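Local coordinates for protein putative hydroxymethylglutaryl-CoA synthase (Streptococcus mutans, PDB 3SQZ) that binds coenzyme A in a thiolase-fold pocket and probably catalyses the condensation of acetyl-CoA with acetoacetyl-CoA to hydroxymethylglutaryl-CoA, at residues 174-179 with 185-190; 58-63 with 380-385; 217-222 with 310-315. One frame throughout, in Å; residues are numbered along the deposited sequence. Where two conformers were deposited one is given.

Contact 1. Residues 174-179 with 185-190. With COA (coenzyme A), chain D.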
# COMPACT_ATOMS: atom_id res chain seq x y z
N ILE A 174 1.20 8.40 -2.86
CA ILE A 174 1.16 8.72 -4.28
C ILE A 174 2.59 8.63 -4.78
O ILE A 174 3.46 9.41 -4.37
CB ILE A 174 0.58 10.11 -4.52
CG1 ILE A 174 -0.89 10.13 -4.08
CG2 ILE A 174 0.70 10.50 -5.98
CD1 ILE A 174 -1.50 11.50 -4.01
N ALA A 175 2.84 7.64 -5.64
CA ALA A 175 4.17 7.41 -6.19
C ALA A 175 4.33 8.26 -7.44
O ALA A 175 3.68 8.04 -8.45
CB ALA A 175 4.37 5.94 -6.48
N LYS A 176 5.22 9.25 -7.33
CA LYS A 176 5.38 10.29 -8.33
C LYS A 176 6.88 10.45 -8.58
O LYS A 176 7.62 10.85 -7.67
CB LYS A 176 4.75 11.58 -7.78
CG LYS A 176 4.77 12.77 -8.71
CD LYS A 176 3.98 13.95 -8.14
CE LYS A 176 2.50 13.62 -8.02
NZ LYS A 176 1.70 14.77 -7.49
N TYR A 177 7.33 10.13 -9.79
CA TYR A 177 8.75 10.06 -10.09
C TYR A 177 9.23 11.15 -11.04
O TYR A 177 10.40 11.53 -10.99
CB TYR A 177 9.13 8.71 -10.67
CG TYR A 177 9.14 7.54 -9.71
CD1 TYR A 177 10.33 7.03 -9.21
CD2 TYR A 177 7.96 6.92 -9.34
CE1 TYR A 177 10.34 5.94 -8.37
CE2 TYR A 177 7.95 5.84 -8.49
CZ TYR A 177 9.14 5.34 -8.01
OH TYR A 177 9.12 4.25 -7.18
N GLY A 178 8.35 11.62 -11.92
CA GLY A 178 8.69 12.69 -12.83
C GLY A 178 8.65 12.30 -14.30
O GLY A 178 8.95 11.17 -14.69
N ILE A 179 8.27 13.26 -15.13
CA ILE A 179 8.23 13.06 -16.57
C ILE A 179 9.60 12.70 -17.12
O ILE A 179 10.59 13.39 -16.84
CB ILE A 179 7.72 14.33 -17.27
CG1 ILE A 179 6.28 14.62 -16.84
CG2 ILE A 179 7.83 14.19 -18.79
CD1 ILE A 179 5.76 15.97 -17.27
N SER A 185 7.28 5.03 -15.15
CA SER A 185 6.47 3.86 -15.41
C SER A 185 6.07 3.10 -14.14
O SER A 185 5.27 2.16 -14.23
CB SER A 185 7.22 2.92 -16.35
OG SER A 185 8.45 2.56 -15.77
N THR A 186 6.63 3.47 -12.99
CA THR A 186 6.28 2.83 -11.72
C THR A 186 5.64 3.83 -10.75
O THR A 186 5.88 3.79 -9.53
CB THR A 186 7.48 2.11 -11.07
OG1 THR A 186 8.55 3.03 -10.83
CG2 THR A 186 7.97 1.00 -11.99
N GLN A 187 4.79 4.68 -11.32
CA GLN A 187 3.97 5.61 -10.55
C GLN A 187 2.67 4.93 -10.11
O GLN A 187 2.42 3.77 -10.45
CB GLN A 187 3.74 6.88 -11.37
CG GLN A 187 5.04 7.67 -11.48
CD GLN A 187 4.98 8.92 -12.34
OE1 GLN A 187 5.66 9.90 -12.04
NE2 GLN A 187 4.22 8.88 -13.44
N GLY A 188 1.85 5.63 -9.32
CA GLY A 188 0.59 5.08 -8.85
C GLY A 188 0.05 5.86 -7.68
O GLY A 188 0.66 6.84 -7.23
N ALA A 189 -1.10 5.45 -7.17
CA ALA A 189 -1.74 6.15 -6.06
C ALA A 189 -2.75 5.24 -5.40
O ALA A 189 -3.49 4.53 -6.09
CB ALA A 189 -2.43 7.41 -6.55
N GLY A 190 -2.81 5.25 -4.07
CA GLY A 190 -3.84 4.49 -3.39
C GLY A 190 -3.59 4.40 -1.90
O GLY A 190 -2.51 4.77 -1.41
N1A COA D . 10.22 -6.61 -23.91
C2A COA D . 10.20 -7.20 -22.69
N3A COA D . 10.92 -6.65 -21.65
C4A COA D . 11.65 -5.53 -21.85
C5A COA D . 11.69 -4.92 -23.11
C6A COA D . 10.98 -5.45 -24.12
N6A COA D . 11.00 -4.83 -25.41
N7A COA D . 12.49 -3.81 -23.03
C8A COA D . 12.96 -3.72 -21.78
N9A COA D . 12.43 -4.82 -21.06
C1B COA D . 12.56 -5.04 -19.63
C2B COA D . 13.75 -5.77 -18.93
O2B COA D . 14.66 -6.62 -19.46
C3B COA D . 13.30 -5.73 -17.48
O3B COA D . 13.02 -6.82 -16.70
P3B COA D . 14.12 -7.72 -16.10
O7A COA D . 14.77 -6.97 -14.88
O8A COA D . 13.36 -8.99 -15.62
O9A COA D . 15.15 -8.05 -17.15
C4B COA D . 12.58 -4.43 -17.42
O4B COA D . 11.70 -4.53 -18.56
C5B COA D . 13.13 -3.16 -16.88
O5B COA D . 14.12 -2.79 -17.81
P1A COA D . 14.98 -1.48 -17.57
O1A COA D . 15.70 -1.56 -16.16
O2A COA D . 15.98 -1.32 -18.69
O3A COA D . 13.93 -0.28 -17.56
P2A COA D . 14.21 1.16 -16.95
O4A COA D . 15.72 1.57 -17.14
O5A COA D . 13.31 2.17 -17.63
O6A COA D . 13.89 1.13 -15.38
CBP COA D . 12.77 0.47 -13.33
CCP COA D . 12.94 0.26 -14.82
CDP COA D . 14.06 0.17 -12.65
CEP COA D . 11.70 -0.46 -12.80
CAP COA D . 12.36 1.90 -13.12
OAP COA D . 11.07 2.13 -13.51
C9P COA D . 12.60 2.37 -11.70
O9P COA D . 13.72 2.64 -11.27
N8P COA D . 11.39 2.55 -10.88
C7P COA D . 11.48 2.83 -9.46
C6P COA D . 11.94 1.65 -8.63
C5P COA D . 11.88 1.92 -7.12
O5P COA D . 11.16 2.78 -6.66
N4P COA D . 12.64 1.07 -6.24
C3P COA D . 12.53 1.24 -4.79
C2P COA D . 11.83 0.13 -4.04
S1P COA D . 12.32 -1.51 -4.44
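Gln187 reaches across to the chain at 175-178 and ties it down with one side chain. Its CB lies 3.1 Å from the carbonyl O of Ala175, and CG runs on beside that oxygen while meeting the rim of the Tyr177 ring near the ring plane, 3.7 Å from CD2. From CG the chain is extended (chi2 176°), which carries OE1 to two successive amides. Tyr177 N donates to Gln187 OE1 over 2.8 Å, nearly straight and on a lone pair; Gly178 N gives a second, longer bond to the same oxygen, tilted out of the carbonyl plane. NE2, at the other corner of the amide, is hydrogen-bonded to the hydroxyl of Tyr381. Behind this grip the two segments are antiparallel neighbours in a mixed sheet of the thiolase fold, where a loop joins strands 166-175 and 188-198. Ala175 and Gly188 form a hydrogen-bonded pair, with Ala175 N to Gly188 O at 2.8 Å and Gly188 N returning to Ala175 O; next along, the non-hydrogen-bonded pair sets Ile174 CG1 against Ala189 CB. Beyond the strand ends Tyr177 and Thr186 turn to the coenzyme A pantetheine arm. Thr186 OG1 sits over one face of the tyrosine ring, toward its rim; it accepts from N8P of the coenzyme at 2.9 Å and is also hydrogen-bonded to Gly183 O. Tyr177 CG lies anti to its own carbonyl carbon (chi1 -73°), laying the ring alongside this arm, and its OH donates to O5P of coenzyme A at 2.6 Å.

Contact 2. Residues 58-63 with 380-385. With COA (coenzyme A), chain D.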
# COMPACT_ATOMS: atom_id res chain seq x y z
N GLU A 58 3.69 4.90 -26.07
CA GLU A 58 3.58 5.62 -27.33
C GLU A 58 4.16 7.03 -27.21
O GLU A 58 4.91 7.47 -28.08
CB GLU A 58 2.12 5.70 -27.79
CG GLU A 58 1.93 6.57 -29.01
CD GLU A 58 0.49 6.64 -29.46
N ALA A 59 3.83 7.73 -26.13
CA ALA A 59 4.30 9.10 -25.95
C ALA A 59 5.81 9.15 -25.75
O ALA A 59 6.47 10.10 -26.19
CB ALA A 59 3.59 9.76 -24.79
N ARG A 60 6.36 8.13 -25.10
CA ARG A 60 7.78 8.14 -24.73
C ARG A 60 8.69 7.42 -25.72
O ARG A 60 9.90 7.40 -25.54
CB ARG A 60 7.97 7.54 -23.33
CG ARG A 60 7.26 8.31 -22.23
CD ARG A 60 7.92 9.66 -21.90
NE ARG A 60 7.12 10.34 -20.90
CZ ARG A 60 6.20 11.27 -21.16
NH1 ARG A 60 6.01 11.68 -22.40
NH2 ARG A 60 5.48 11.79 -20.17
N GLY A 61 8.10 6.83 -26.75
CA GLY A 61 8.88 6.10 -27.74
C GLY A 61 9.44 4.79 -27.21
O GLY A 61 10.47 4.30 -27.68
N GLU A 62 8.75 4.21 -26.24
CA GLU A 62 9.16 2.95 -25.64
C GLU A 62 8.41 1.79 -26.28
O GLU A 62 7.27 1.94 -26.71
CB GLU A 62 8.91 2.96 -24.13
CG GLU A 62 9.74 3.98 -23.36
CD GLU A 62 11.21 3.60 -23.29
OE1 GLU A 62 11.52 2.39 -23.35
OE2 GLU A 62 12.06 4.51 -23.19
N ASP A 63 9.06 0.63 -26.35
CA ASP A 63 8.40 -0.60 -26.74
C ASP A 63 7.34 -0.90 -25.69
O ASP A 63 7.66 -1.06 -24.51
CB ASP A 63 9.43 -1.73 -26.78
CG ASP A 63 8.86 -3.03 -27.32
OD1 ASP A 63 7.63 -3.22 -27.31
OD2 ASP A 63 9.67 -3.88 -27.76
N ASN A 380 -2.76 15.19 -20.64
CA ASN A 380 -3.55 15.54 -19.46
C ASN A 380 -3.01 14.94 -18.18
O ASN A 380 -3.08 15.57 -17.12
CB ASN A 380 -5.02 15.18 -19.66
CG ASN A 380 -5.72 16.16 -20.57
OD1 ASN A 380 -5.38 17.35 -20.59
ND2 ASN A 380 -6.70 15.68 -21.32
N TYR A 381 -2.45 13.73 -18.26
CA TYR A 381 -1.79 13.14 -17.10
C TYR A 381 -0.62 14.03 -16.64
O TYR A 381 -0.44 14.26 -15.44
CB TYR A 381 -1.33 11.70 -17.39
CG TYR A 381 0.08 11.40 -16.93
CD1 TYR A 381 0.36 11.13 -15.60
CD2 TYR A 381 1.14 11.41 -17.83
CE1 TYR A 381 1.66 10.88 -15.18
CE2 TYR A 381 2.43 11.16 -17.42
CZ TYR A 381 2.69 10.89 -16.09
OH TYR A 381 3.97 10.66 -15.67
N GLU A 382 0.15 14.55 -17.58
CA GLU A 382 1.29 15.40 -17.23
C GLU A 382 0.83 16.65 -16.49
O GLU A 382 1.43 17.06 -15.50
CB GLU A 382 2.08 15.79 -18.47
CG GLU A 382 2.89 14.66 -19.05
CD GLU A 382 3.55 15.02 -20.36
OE1 GLU A 382 3.24 16.09 -20.92
OE2 GLU A 382 4.38 14.23 -20.83
N LYS A 383 -0.25 17.24 -16.97
CA LYS A 383 -0.77 18.46 -16.38
C LYS A 383 -1.37 18.19 -15.00
O LYS A 383 -1.15 18.95 -14.06
CB LYS A 383 -1.80 19.11 -17.29
CG LYS A 383 -1.21 19.74 -18.54
N ILE A 384 -2.14 17.12 -14.89
CA ILE A 384 -2.87 16.84 -13.67
C ILE A 384 -1.95 16.27 -12.57
O ILE A 384 -1.99 16.73 -11.43
CB ILE A 384 -4.05 15.89 -13.95
CG1 ILE A 384 -5.11 16.63 -14.77
CG2 ILE A 384 -4.64 15.35 -12.67
CD1 ILE A 384 -6.21 15.74 -15.32
N PHE A 385 -1.14 15.28 -12.91
CA PHE A 385 -0.37 14.60 -11.87
C PHE A 385 0.69 15.50 -11.25
O PHE A 385 0.99 15.37 -10.07
CB PHE A 385 0.28 13.34 -12.45
CG PHE A 385 0.67 12.30 -11.42
CD1 PHE A 385 -0.20 11.94 -10.38
CD2 PHE A 385 1.88 11.63 -11.52
CE1 PHE A 385 0.15 10.94 -9.48
CE2 PHE A 385 2.22 10.63 -10.63
CZ PHE A 385 1.36 10.30 -9.60
N1A COA D . 10.22 -6.61 -23.91
C2A COA D . 10.20 -7.20 -22.69
N3A COA D . 10.92 -6.65 -21.65
C4A COA D . 11.65 -5.53 -21.85
C5A COA D . 11.69 -4.92 -23.11
C6A COA D . 10.98 -5.45 -24.12
N6A COA D . 11.00 -4.83 -25.41
N7A COA D . 12.49 -3.81 -23.03
C8A COA D . 12.96 -3.72 -21.78
N9A COA D . 12.43 -4.82 -21.06
C1B COA D . 12.56 -5.04 -19.63
C2B COA D . 13.75 -5.77 -18.93
O2B COA D . 14.66 -6.62 -19.46
C3B COA D . 13.30 -5.73 -17.48
O3B COA D . 13.02 -6.82 -16.70
P3B COA D . 14.12 -7.72 -16.10
O7A COA D . 14.77 -6.97 -14.88
O8A COA D . 13.36 -8.99 -15.62
O9A COA D . 15.15 -8.05 -17.15
C4B COA D . 12.58 -4.43 -17.42
O4B COA D . 11.70 -4.53 -18.56
C5B COA D . 13.13 -3.16 -16.88
O5B COA D . 14.12 -2.79 -17.81
P1A COA D . 14.98 -1.48 -17.57
O1A COA D . 15.70 -1.56 -16.16
O2A COA D . 15.98 -1.32 -18.69
O3A COA D . 13.93 -0.28 -17.56
P2A COA D . 14.21 1.16 -16.95
O4A COA D . 15.72 1.57 -17.14
O5A COA D . 13.31 2.17 -17.63
O6A COA D . 13.89 1.13 -15.38
CBP COA D . 12.77 0.47 -13.33
CCP COA D . 12.94 0.26 -14.82
CDP COA D . 14.06 0.17 -12.65
CEP COA D . 11.70 -0.46 -12.80
CAP COA D . 12.36 1.90 -13.12
OAP COA D . 11.07 2.13 -13.51
C9P COA D . 12.60 2.37 -11.70
O9P COA D . 13.72 2.64 -11.27
N8P COA D . 11.39 2.55 -10.88
C7P COA D . 11.48 2.83 -9.46
C6P COA D . 11.94 1.65 -8.63
C5P COA D . 11.88 1.92 -7.12
O5P COA D . 11.16 2.78 -6.66
N4P COA D . 12.64 1.07 -6.24
C3P COA D . 12.53 1.24 -4.79
C2P COA D . 11.83 0.13 -4.04
S1P COA D . 12.32 -1.51 -4.44
O HOH W 1 4.41 13.55 -23.92
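Glu382 OE2 is gripped by Arg60 and by a water that Arg60 also holds. Arg60 NH2 donates to Glu382 OE2 over 2.8 Å, a hydrogen bond that is also the salt bridge, with an N-H...O angle of 149°. The carboxylate oxygen takes it on its anti lone pair, facing away from OE1, and lies 19° out of the guanidinium plane. The two flat groups are nearly coplanar, and OE2 comes to the guanidinium edge. The bridging water, also at that edge, accepts from Arg60 NH1 at 2.9 Å and donates to Glu382 OE2 at 3.2 Å, closing a small ring of polar bonds. The side chains come from opposite directions: Glu382 is extended beyond CG, whereas Arg60 bends at chi2 (-72°), which turns its guanidinium to the other helix. Arg60 NH2 also passes the edge of the Tyr381 ring, 4.2 Å from CE2. Glu184 bridges Arg60 and Tyr381, salt-bridged to Arg60 NE and hydrogen-bonded to Tyr381 OH; the two acids share the positive charge and fix the rotation of the guanidinium, NE being held by Glu184 and NH2 by Glu382. Ile179 lies against both Arg60 and Glu382. Gly61, with positive phi, ends the helix in a Schellman motif, and the chain goes on to Asp63. There Asp63 caps the next helix, its OD1 accepting from Gln65 N, while OD2 takes a weak bond from the adenine amino group N6A of coenzyme A at 2.9 Å. The arrangement is thus a water-bridged salt bridge between the C-terminal end of helix 53-60 and the side of helix 378-385, away from the ligand, followed by an N-cap aspartate that reaches the adenine.

Contact 3. Residues 217-222 with 310-315; sequences MDFWRP and NIYTGS. With COA (coenzyme A), chain D.
Phe219 presents the CZ end of its ring to the phenol end of Tyr312, with Phe219 CZ 3.5 Å from Tyr312 OH and 3.7 Å from Tyr312 CZ. The hydroxyl lies at the edge of the phenylalanine ring, in its plane. The two ring planes stand 77° apart with centroids separated by 5.6 Å, an oblique pairing in which the side chains cross at about a right angle. Phe219 CD1 also comes within 3.4 Å of O5P of coenzyme A, and CB packs against C3P, so one side chain meets both the ligand and the tyrosine. Its CG is anti to the backbone N (chi1 167°), which sends the ring out from strand 219-220 toward Tyr312. Outward from this pair, Asn310 fixes the start of the tyrosine's loop: its OD1 accepts from Tyr312 N at 2.9 Å, from above the carbonyl plane, forming an Asx turn. Backbone bonds from Gly314 N to Ile311 O and from Ser315 N to Tyr312 O continue the turn ahead of helix 315-326. Just before strand 219-220, Asp218 is held by Ser235, Tyr341 and Ser343 through OD1 and by Gly344 N through OD2. Glu113 lies against both rings. The aromatic pair therefore belongs to the wall around the pantetheine end of the coenzyme A pocket, beside Glu113, the predicted proton donor/acceptor of an HMG-CoA synthase active site.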
# COMPACT_ATOMS: atom_id res chain seq x y z
N MET A 217 21.49 3.92 -0.06
CA MET A 217 20.78 4.97 -0.78
C MET A 217 20.29 4.46 -2.14
O MET A 217 20.72 4.93 -3.20
CB MET A 217 21.63 6.25 -0.89
CG MET A 217 21.87 6.89 0.47
SD MET A 217 20.32 7.42 1.27
CE MET A 217 20.29 9.15 0.81
N ASP A 218 19.40 3.48 -2.10
CA ASP A 218 18.78 2.96 -3.31
C ASP A 218 17.66 3.86 -3.83
O ASP A 218 17.46 3.97 -5.05
CB ASP A 218 18.27 1.52 -3.10
CG ASP A 218 17.26 1.39 -1.97
OD1 ASP A 218 16.29 0.61 -2.14
OD2 ASP A 218 17.43 2.01 -0.89
N PHE A 219 16.92 4.48 -2.91
CA PHE A 219 15.79 5.35 -3.23
C PHE A 219 15.64 6.23 -2.00
O PHE A 219 15.72 5.74 -0.87
CB PHE A 219 14.54 4.48 -3.47
CG PHE A 219 13.21 5.22 -3.50
CD1 PHE A 219 12.43 5.23 -4.65
CD2 PHE A 219 12.69 5.82 -2.36
CE1 PHE A 219 11.19 5.85 -4.67
CE2 PHE A 219 11.46 6.45 -2.37
CZ PHE A 219 10.70 6.46 -3.54
N TRP A 220 15.43 7.52 -2.23
CA TRP A 220 15.20 8.46 -1.14
C TRP A 220 14.60 9.74 -1.71
O TRP A 220 14.55 9.91 -2.93
CB TRP A 220 16.50 8.74 -0.36
CG TRP A 220 17.53 9.57 -1.08
CD1 TRP A 220 17.86 10.87 -0.81
CD2 TRP A 220 18.41 9.15 -2.14
NE1 TRP A 220 18.87 11.29 -1.63
CE2 TRP A 220 19.23 10.26 -2.46
CE3 TRP A 220 18.59 7.95 -2.85
CZ2 TRP A 220 20.22 10.20 -3.46
CZ3 TRP A 220 19.56 7.90 -3.85
CH2 TRP A 220 20.36 9.02 -4.14
N ARG A 221 14.12 10.62 -0.84
CA ARG A 221 13.48 11.84 -1.33
C ARG A 221 13.76 13.02 -0.41
O ARG A 221 13.04 13.24 0.58
CB ARG A 221 11.98 11.64 -1.55
CG ARG A 221 11.37 12.83 -2.25
CD ARG A 221 9.99 12.56 -2.80
NE ARG A 221 8.96 12.38 -1.78
CZ ARG A 221 8.31 13.36 -1.16
NH1 ARG A 221 8.64 14.63 -1.38
NH2 ARG A 221 7.36 13.06 -0.28
N PRO A 222 14.80 13.80 -0.72
CA PRO A 222 15.13 14.97 0.09
C PRO A 222 13.99 15.99 0.13
O PRO A 222 13.08 15.96 -0.70
CB PRO A 222 16.36 15.55 -0.60
CG PRO A 222 17.01 14.35 -1.22
CD PRO A 222 15.85 13.52 -1.71
N ASN A 310 2.46 1.49 -8.42
CA ASN A 310 3.12 1.53 -7.13
C ASN A 310 2.36 2.43 -6.16
O ASN A 310 2.06 3.58 -6.49
CB ASN A 310 4.53 2.10 -7.37
CG ASN A 310 5.45 2.00 -6.17
OD1 ASN A 310 5.07 1.52 -5.10
ND2 ASN A 310 6.68 2.43 -6.37
N ILE A 311 2.05 1.91 -4.97
CA ILE A 311 1.44 2.73 -3.93
C ILE A 311 2.28 2.75 -2.66
O ILE A 311 1.78 2.99 -1.56
CB ILE A 311 -0.05 2.36 -3.66
CG1 ILE A 311 -0.21 0.98 -3.00
CG2 ILE A 311 -0.85 2.46 -4.97
CD1 ILE A 311 -1.61 0.73 -2.47
N TYR A 312 3.59 2.54 -2.84
CA TYR A 312 4.55 2.64 -1.75
C TYR A 312 4.11 1.82 -0.51
O TYR A 312 4.04 0.59 -0.59
CB TYR A 312 4.87 4.10 -1.41
CG TYR A 312 5.62 4.92 -2.46
CD1 TYR A 312 6.52 4.34 -3.36
CD2 TYR A 312 5.47 6.31 -2.49
CE1 TYR A 312 7.23 5.14 -4.27
CE2 TYR A 312 6.16 7.09 -3.38
CZ TYR A 312 7.04 6.51 -4.27
OH TYR A 312 7.74 7.29 -5.16
N THR A 313 3.82 2.48 0.62
CA THR A 313 3.52 1.74 1.85
C THR A 313 2.40 0.73 1.71
O THR A 313 2.41 -0.31 2.37
CB THR A 313 3.16 2.68 3.03
OG1 THR A 313 2.01 3.47 2.70
CG2 THR A 313 4.34 3.57 3.43
N GLY A 314 1.42 1.02 0.87
CA GLY A 314 0.28 0.13 0.76
C GLY A 314 0.49 -1.06 -0.15
O GLY A 314 -0.36 -1.94 -0.19
N SER A 315 1.61 -1.12 -0.87
CA SER A 315 1.70 -2.08 -1.96
C SER A 315 1.68 -3.54 -1.51
O SER A 315 0.99 -4.36 -2.12
CB SER A 315 2.92 -1.80 -2.83
OG SER A 315 4.10 -2.06 -2.12
N1A COA D . 10.22 -6.61 -23.91
C2A COA D . 10.20 -7.20 -22.69
N3A COA D . 10.92 -6.65 -21.65
C4A COA D . 11.65 -5.53 -21.85
C5A COA D . 11.69 -4.92 -23.11
C6A COA D . 10.98 -5.45 -24.12
N6A COA D . 11.00 -4.83 -25.41
N7A COA D . 12.49 -3.81 -23.03
C8A COA D . 12.96 -3.72 -21.78
N9A COA D . 12.43 -4.82 -21.06
C1B COA D . 12.56 -5.04 -19.63
C2B COA D . 13.75 -5.77 -18.93
O2B COA D . 14.66 -6.62 -19.46
C3B COA D . 13.30 -5.73 -17.48
O3B COA D . 13.02 -6.82 -16.70
P3B COA D . 14.12 -7.72 -16.10
O7A COA D . 14.77 -6.97 -14.88
O8A COA D . 13.36 -8.99 -15.62
O9A COA D . 15.15 -8.05 -17.15
C4B COA D . 12.58 -4.43 -17.42
O4B COA D . 11.70 -4.53 -18.56
C5B COA D . 13.13 -3.16 -16.88
O5B COA D . 14.12 -2.79 -17.81
P1A COA D . 14.98 -1.48 -17.57
O1A COA D . 15.70 -1.56 -16.16
O2A COA D . 15.98 -1.32 -18.69
O3A COA D . 13.93 -0.28 -17.56
P2A COA D . 14.21 1.16 -16.95
O4A COA D . 15.72 1.57 -17.14
O5A COA D . 13.31 2.17 -17.63
O6A COA D . 13.89 1.13 -15.38
CBP COA D . 12.77 0.47 -13.33
CCP COA D . 12.94 0.26 -14.82
CDP COA D . 14.06 0.17 -12.65
CEP COA D . 11.70 -0.46 -12.80
CAP COA D . 12.36 1.90 -13.12
OAP COA D . 11.07 2.13 -13.51
C9P COA D . 12.60 2.37 -11.70
O9P COA D . 13.72 2.64 -11.27
N8P COA D . 11.39 2.55 -10.88
C7P COA D . 11.48 2.83 -9.46
C6P COA D . 11.94 1.65 -8.63
C5P COA D . 11.88 1.92 -7.12
O5P COA D . 11.16 2.78 -6.66
N4P COA D . 12.64 1.07 -6.24
C3P COA D . 12.53 1.24 -4.79
C2P COA D . 11.83 0.13 -4.04
S1P COA D . 12.32 -1.51 -4.44

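All three contacts involve the same coenzyme A molecule: contacts 1 and 3 along the pantetheine arm, contact 2 only through Asp63, three residues past Arg60. Contacts 1 and 3, with centres about 10 Å apart, meet directly; Asn310 N lies 3.0 Å from Gln187 O, and Asn310 ND2 lies 3.1 Å from Tyr177 OH. Contacts 1 and 2 also join, their centres about 12 Å apart, through the Gln187-Tyr381 bond and through Lys176 NZ and Phe385 O at 2.7 Å. Contacts 2 and 3 do not touch, their nearest atoms lying about 7 Å apart. The 174-179/185-190 pair is thus the middle member, between the outer helices and contact 3 beside Glu113 of the predicted active site.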